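Local coordinates for protein exodeoxyribonuclease 10 (Escherichia coli, PDB 4FZX) that degrades single-stranded and double-stranded DNA from the 3' end towards the 5' end as a magnesium-dependent exonuclease of the DEDDh (DnaQ) family, at residues M1-I5 and Y72-V78; G15-S21 and M33-P39. All coordinates share one frame. Residue numbers count along the deposited sequence, not the author numbering.

Contact 1: M1-I5 and Y72-V78; sequences MLRII and YGSEWYV
Strand 2-5 and strand 76-78 run parallel, their axes 4.5 Å apart at closest and inclined by 34°, with L2, R3 and I4 opposite W76, Y77 and V78. At the chain start, selenomethionine M1 (chi1 t) brings SE to 3.5 Å from S74 OG, and a water joins M1 O, S74 OG and E75 N. L2 (chi1 m) packs CD2 on W76 CB at 3.6 Å and CB on V78 CG2 at 3.8 Å. R3 makes the parallel ladder's first two bonds, R3 N to W76 O (3.0 Å) and V78 N to R3 O (2.8 Å). Its side chain (chi1 t, chi2 t, chi3 m) lies on the Y77 face of the sheet, CD 3.9 Å from Y77 CE1; NH1 donates weakly to Y72 O at 3.0 Å, while NE forms a salt bridge with D23. This pairing joins the strands that come first and fourth along the chain in the RNase H-like exonuclease sheet, where strand 2-9 has an antiparallel neighbour, 16-25, on its other side. G73, at phi 115°, turns the chain into S74, whose OG bonds to W76 O at 2.9 Å. I4 faces the same side as V78, CG1 to V78 CB 4.0 Å, against helix 136-154. I5 N adds the next rung, to V78 O at 2.8 Å, and I5 CG1 reaches the edge of the Y77 ring, 3.7 Å from CD1.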
loop_
_atom_site.group_PDB
_atom_site.type_symbol
_atom_site.label_atom_id
_atom_site.label_comp_id
_atom_site.label_asym_id
_atom_site.label_seq_id
_atom_site.Cartn_x
_atom_site.Cartn_y
_atom_site.Cartn_z
HETATM N N MSE C 1 -20.461 28.292 -1.340
HETATM C CA MSE C 1 -21.528 28.035 -0.337
HETATM C C MSE C 1 -21.891 26.551 -0.296
HETATM O O MSE C 1 -22.230 25.950 -1.319
HETATM C CB MSE C 1 -22.769 28.862 -0.652
HETATM C CG MSE C 1 -23.859 28.743 0.402
HETATM SE SE MSE C 1 -25.122 27.290 0.021
HETATM C CE MSE C 1 -26.351 28.276 -1.159
ATOM N N LEU C 2 -21.860 25.978 0.903
ATOM C CA LEU C 2 -22.293 24.609 1.093
ATOM C C LEU C 2 -23.573 24.579 1.909
ATOM O O LEU C 2 -23.704 25.300 2.901
ATOM C CB LEU C 2 -21.191 23.827 1.792
ATOM C CG LEU C 2 -19.851 24.021 1.082
ATOM C CD1 LEU C 2 -18.761 24.422 2.064
ATOM C CD2 LEU C 2 -19.482 22.755 0.342
ATOM N N ARG C 3 -24.550 23.822 1.439
ATOM C CA ARG C 3 -25.799 23.700 2.162
ATOM C C ARG C 3 -25.824 22.411 2.985
ATOM O O ARG C 3 -25.740 21.317 2.438
ATOM C CB ARG C 3 -26.978 23.750 1.209
ATOM C CG ARG C 3 -28.316 23.652 1.885
ATOM C CD ARG C 3 -29.382 24.258 1.023
ATOM N NE ARG C 3 -29.201 25.702 0.933
ATOM C CZ ARG C 3 -29.821 26.484 0.058
ATOM N NH1 ARG C 3 -30.668 25.964 -0.833
ATOM N NH2 ARG C 3 -29.611 27.797 0.089
ATOM N N ILE C 4 -25.837 22.562 4.303
ATOM C CA ILE C 4 -25.894 21.421 5.189
ATOM C C ILE C 4 -27.349 21.034 5.342
ATOM O O ILE C 4 -28.195 21.902 5.529
ATOM C CB ILE C 4 -25.289 21.747 6.591
ATOM C CG1 ILE C 4 -23.771 21.919 6.493
ATOM C CG2 ILE C 4 -25.657 20.652 7.613
ATOM C CD1 ILE C 4 -23.338 23.045 5.545
ATOM N N ILE C 5 -27.633 19.741 5.182
ATOM C CA ILE C 5 -28.996 19.203 5.231
ATOM C C ILE C 5 -29.095 18.158 6.340
ATOM O O ILE C 5 -28.195 17.335 6.511
ATOM C CB ILE C 5 -29.382 18.490 3.892
ATOM C CG1 ILE C 5 -29.696 19.503 2.804
ATOM C CG2 ILE C 5 -30.644 17.621 4.088
ATOM C CD1 ILE C 5 -31.186 19.680 2.577
ATOM N N TYR C 72 -33.852 23.621 -2.770
ATOM C CA TYR C 72 -33.110 23.802 -4.037
ATOM C C TYR C 72 -32.252 25.057 -4.003
ATOM O O TYR C 72 -32.483 25.967 -3.194
ATOM C CB TYR C 72 -34.052 23.863 -5.252
ATOM C CG TYR C 72 -34.877 22.615 -5.480
ATOM C CD1 TYR C 72 -34.478 21.391 -4.966
ATOM C CD2 TYR C 72 -36.039 22.659 -6.236
ATOM C CE1 TYR C 72 -35.256 20.255 -5.123
ATOM C CE2 TYR C 72 -36.818 21.514 -6.425
ATOM C CZ TYR C 72 -36.419 20.320 -5.858
ATOM O OH TYR C 72 -37.163 19.177 -6.054
ATOM N N GLY C 73 -31.229 25.088 -4.848
ATOM C CA GLY C 73 -30.475 26.331 -5.089
ATOM C C GLY C 73 -29.024 26.293 -4.642
ATOM O O GLY C 73 -28.413 27.348 -4.443
ATOM N N SER C 74 -28.481 25.085 -4.439
ATOM C CA SER C 74 -27.088 24.922 -4.023
ATOM C C SER C 74 -26.356 23.958 -4.955
ATOM O O SER C 74 -26.936 22.967 -5.420
ATOM C CB SER C 74 -27.037 24.400 -2.578
ATOM O OG SER C 74 -25.726 24.460 -2.022
ATOM N N GLU C 75 -25.070 24.202 -5.177
ATOM C CA GLU C 75 -24.231 23.239 -5.898
ATOM C C GLU C 75 -23.809 22.045 -5.015
ATOM O O GLU C 75 -23.553 20.933 -5.517
ATOM C CB GLU C 75 -22.996 23.945 -6.467
ATOM C CG GLU C 75 -23.331 25.170 -7.353
ATOM C CD GLU C 75 -23.905 24.774 -8.712
ATOM O OE1 GLU C 75 -25.149 24.654 -8.845
ATOM O OE2 GLU C 75 -23.104 24.565 -9.645
ATOM N N TRP C 76 -23.767 22.285 -3.704
ATOM C CA TRP C 76 -23.228 21.333 -2.741
ATOM C C TRP C 76 -24.210 21.079 -1.602
ATOM O O TRP C 76 -24.641 22.008 -0.912
ATOM C CB TRP C 76 -21.914 21.856 -2.159
ATOM C CG TRP C 76 -20.917 22.266 -3.189
ATOM C CD1 TRP C 76 -20.511 23.541 -3.475
ATOM C CD2 TRP C 76 -20.162 21.402 -4.045
ATOM N NE1 TRP C 76 -19.582 23.523 -4.483
ATOM C CE2 TRP C 76 -19.351 22.224 -4.855
ATOM C CE3 TRP C 76 -20.144 20.019 -4.255
ATOM C CZ2 TRP C 76 -18.488 21.703 -5.829
ATOM C CZ3 TRP C 76 -19.288 19.504 -5.226
ATOM C CH2 TRP C 76 -18.472 20.344 -5.997
ATOM N N TYR C 77 -24.574 19.821 -1.415
ATOM C CA TYR C 77 -25.351 19.435 -0.243
ATOM C C TYR C 77 -24.489 18.576 0.655
ATOM O O TYR C 77 -23.781 17.674 0.174
ATOM C CB TYR C 77 -26.602 18.675 -0.659
ATOM C CG TYR C 77 -27.587 19.558 -1.350
ATOM C CD1 TYR C 77 -28.555 20.238 -0.625
ATOM C CD2 TYR C 77 -27.486 19.808 -2.715
ATOM C CE1 TYR C 77 -29.399 21.141 -1.243
ATOM C CE2 TYR C 77 -28.334 20.698 -3.342
ATOM C CZ TYR C 77 -29.273 21.380 -2.598
ATOM O OH TYR C 77 -30.153 22.225 -3.222
ATOM N N VAL C 78 -24.484 18.914 1.939
ATOM C CA VAL C 78 -23.597 18.280 2.902
ATOM C C VAL C 78 -24.472 17.579 3.956
ATOM O O VAL C 78 -25.457 18.147 4.437
ATOM C CB VAL C 78 -22.672 19.323 3.608
ATOM C CG1 VAL C 78 -21.738 18.639 4.598
ATOM C CG2 VAL C 78 -21.848 20.140 2.572
HETATM O O HOH W 1 -23.979 26.384 -3.841
#

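Contact 2: G15-S21 and M33-P39; sequences GIVEIAS and MSHLVRP
V37 (chi1 t) fills the apolar centre: its CG1 lies 4.1 Å from I16 CB and its CG2 4.2 Å from I19 CG2, while V17 CG1 meets P39 CG at 3.9 Å. Outward from there, strands 18-21 and 33-36 form an antiparallel ladder, axes 4.6 Å apart at 177°. I19-H35 and S21-M33 are hydrogen-bonded pairs: I19 N to H35 O 2.9 Å, H35 N to I19 O 2.8 Å, S21 N to M33 O 2.9 Å, M33 N to S21 O 3.1 Å. E18-L36 and A20-S34 are non-hydrogen-bonded pairs, the latter with CA atoms only 3.9 Å apart. V37 N to V17 O (2.8 Å) extends the bonding to V17, whose psi of -20° marks the corner where V17 and E18 both face E8, a classic beta bulge. At the polar edge, E18 (chi1 t, chi2 t) salt-bridges R135 and H35 ND1 bonds to Y71 OH. This beta hairpin ends the sheet within the chain, A20 and S34 against helix 136-154, I19, H35 and V37 against helix 64-67, with strand 2-9 beyond 16-25.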
loop_
_atom_site.group_PDB
_atom_site.type_symbol
_atom_site.label_atom_id
_atom_site.label_comp_id
_atom_site.label_asym_id
_atom_site.label_seq_id
_atom_site.Cartn_x
_atom_site.Cartn_y
_atom_site.Cartn_z
ATOM N N GLY C 15 -39.531 7.850 5.077
ATOM C CA GLY C 15 -40.637 8.629 5.623
ATOM C C GLY C 15 -40.114 9.819 6.412
ATOM O O GLY C 15 -39.380 9.655 7.380
ATOM N N ILE C 16 -40.487 11.017 5.988
ATOM C CA ILE C 16 -39.855 12.234 6.465
ATOM C C ILE C 16 -40.781 12.946 7.424
ATOM O O ILE C 16 -41.950 13.196 7.089
ATOM C CB ILE C 16 -39.587 13.179 5.306
ATOM C CG1 ILE C 16 -39.025 12.393 4.112
ATOM C CG2 ILE C 16 -38.690 14.362 5.753
ATOM C CD1 ILE C 16 -37.652 11.736 4.391
ATOM N N VAL C 17 -40.270 13.280 8.610
ATOM C CA VAL C 17 -41.059 14.032 9.586
ATOM C C VAL C 17 -40.495 15.415 9.831
ATOM O O VAL C 17 -41.206 16.306 10.302
ATOM C CB VAL C 17 -41.223 13.278 10.933
ATOM C CG1 VAL C 17 -41.969 11.971 10.710
ATOM C CG2 VAL C 17 -39.861 12.997 11.574
ATOM N N GLU C 18 -39.223 15.606 9.492
ATOM C CA GLU C 18 -38.605 16.926 9.573
ATOM C C GLU C 18 -37.445 17.044 8.578
ATOM O O GLU C 18 -36.681 16.109 8.383
ATOM C CB GLU C 18 -38.091 17.193 11.000
ATOM C CG GLU C 18 -37.947 18.683 11.350
ATOM C CD GLU C 18 -37.569 18.938 12.812
ATOM O OE1 GLU C 18 -36.980 18.041 13.462
ATOM O OE2 GLU C 18 -37.815 20.067 13.300
ATOM N N ILE C 19 -37.266 18.233 8.023
ATOM C CA ILE C 19 -36.066 18.537 7.274
ATOM C C ILE C 19 -35.600 19.939 7.637
ATOM O O ILE C 19 -36.411 20.808 8.021
ATOM C CB ILE C 19 -36.332 18.471 5.771
ATOM C CG1 ILE C 19 -35.022 18.606 4.987
ATOM C CG2 ILE C 19 -37.350 19.565 5.359
ATOM C CD1 ILE C 19 -35.171 18.325 3.473
ATOM N N ALA C 20 -34.304 20.174 7.488
ATOM C CA ALA C 20 -33.723 21.469 7.812
ATOM C C ALA C 20 -32.409 21.650 7.062
ATOM O O ALA C 20 -31.814 20.665 6.597
ATOM C CB ALA C 20 -33.490 21.575 9.305
ATOM N N SER C 21 -31.941 22.898 6.978
ATOM C CA SER C 21 -30.612 23.183 6.439
ATOM C C SER C 21 -30.008 24.482 6.983
ATOM O O SER C 21 -30.722 25.380 7.432
ATOM C CB SER C 21 -30.631 23.213 4.898
ATOM O OG SER C 21 -31.254 24.384 4.405
HETATM N N MSE C 33 -33.189 27.126 7.904
HETATM C CA MSE C 33 -34.470 26.751 7.334
HETATM C C MSE C 33 -34.859 25.398 7.950
HETATM O O MSE C 33 -34.022 24.520 8.056
HETATM C CB MSE C 33 -34.318 26.611 5.810
HETATM C CG MSE C 33 -35.608 26.364 5.065
HETATM SE SE MSE C 33 -35.384 26.387 3.106
HETATM C CE MSE C 33 -34.656 28.155 2.861
ATOM N N SER C 34 -36.106 25.253 8.386
ATOM C CA SER C 34 -36.612 23.951 8.819
ATOM C C SER C 34 -38.086 23.813 8.552
ATOM O O SER C 34 -38.842 24.792 8.596
ATOM C CB SER C 34 -36.339 23.712 10.309
ATOM O OG SER C 34 -36.931 24.726 11.106
ATOM N N HIS C 35 -38.503 22.590 8.284
ATOM C CA HIS C 35 -39.914 22.296 8.181
ATOM C C HIS C 35 -40.169 20.981 8.883
ATOM O O HIS C 35 -39.462 19.981 8.621
ATOM C CB HIS C 35 -40.336 22.141 6.713
ATOM C CG HIS C 35 -40.182 23.386 5.907
ATOM N ND1 HIS C 35 -38.971 23.787 5.381
ATOM C CD2 HIS C 35 -41.077 24.348 5.575
ATOM C CE1 HIS C 35 -39.138 24.922 4.725
ATOM N NE2 HIS C 35 -40.410 25.271 4.808
ATOM N N LEU C 36 -41.242 20.946 9.673
ATOM C CA LEU C 36 -41.875 19.684 10.000
ATOM C C LEU C 36 -42.673 19.198 8.805
ATOM O O LEU C 36 -43.302 19.993 8.104
ATOM C CB LEU C 36 -42.785 19.836 11.219
ATOM C CG LEU C 36 -42.040 19.938 12.544
ATOM C CD1 LEU C 36 -42.868 20.729 13.574
ATOM C CD2 LEU C 36 -41.701 18.535 13.047
ATOM N N VAL C 37 -42.738 17.885 8.651
ATOM C CA VAL C 37 -43.223 17.293 7.432
ATOM C C VAL C 37 -44.157 16.130 7.756
ATOM O O VAL C 37 -43.874 15.328 8.656
ATOM C CB VAL C 37 -42.058 16.751 6.583
ATOM C CG1 VAL C 37 -42.592 15.941 5.390
ATOM C CG2 VAL C 37 -41.161 17.882 6.132
ATOM N N ARG C 38 -45.259 16.042 7.016
ATOM C CA ARG C 38 -46.154 14.904 7.119
ATOM C C ARG C 38 -45.590 13.691 6.377
ATOM O O ARG C 38 -45.371 13.745 5.189
ATOM C CB ARG C 38 -47.519 15.270 6.553
ATOM C CG ARG C 38 -48.612 14.255 6.834
ATOM C CD ARG C 38 -49.885 14.721 6.182
ATOM N NE ARG C 38 -50.985 13.776 6.343
ATOM C CZ ARG C 38 -52.178 13.926 5.774
ATOM N NH1 ARG C 38 -52.419 14.974 4.989
ATOM N NH2 ARG C 38 -53.130 13.023 5.977
ATOM N N PRO C 39 -45.350 12.589 7.090
ATOM C CA PRO C 39 -44.639 11.481 6.458
ATOM C C PRO C 39 -45.562 10.611 5.600
ATOM O O PRO C 39 -46.773 10.665 5.750
ATOM C CB PRO C 39 -44.128 10.681 7.658
ATOM C CG PRO C 39 -45.154 10.927 8.707
ATOM C CD PRO C 39 -45.616 12.340 8.520
#

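The two contacts have centres 16 Å apart in one five-stranded mixed sheet ordered 28-36, 16-25, 2-9, 76-79, 95-98. Contact 2 pairs 28-36 with 16-25 and contact 1 pairs 2-9 with 76-79, so the boundary between 16-25 and 2-9 separates them; across it I4 O lies 2.8 Å from S21 CB and R3 CG 3.8 Å from S21 CB. Along the chain, contact 2 is nested inside the loop that contact 1 closes. Helix 136-154 covers I4 and A20. Strand 2-9 and this helix supply D6, E8 and D139, which bind sodium here, so the shared sheet and helix carry the metal ligands; the I5 and E18 side chains each lie about 8 Å from a bound sodium ion.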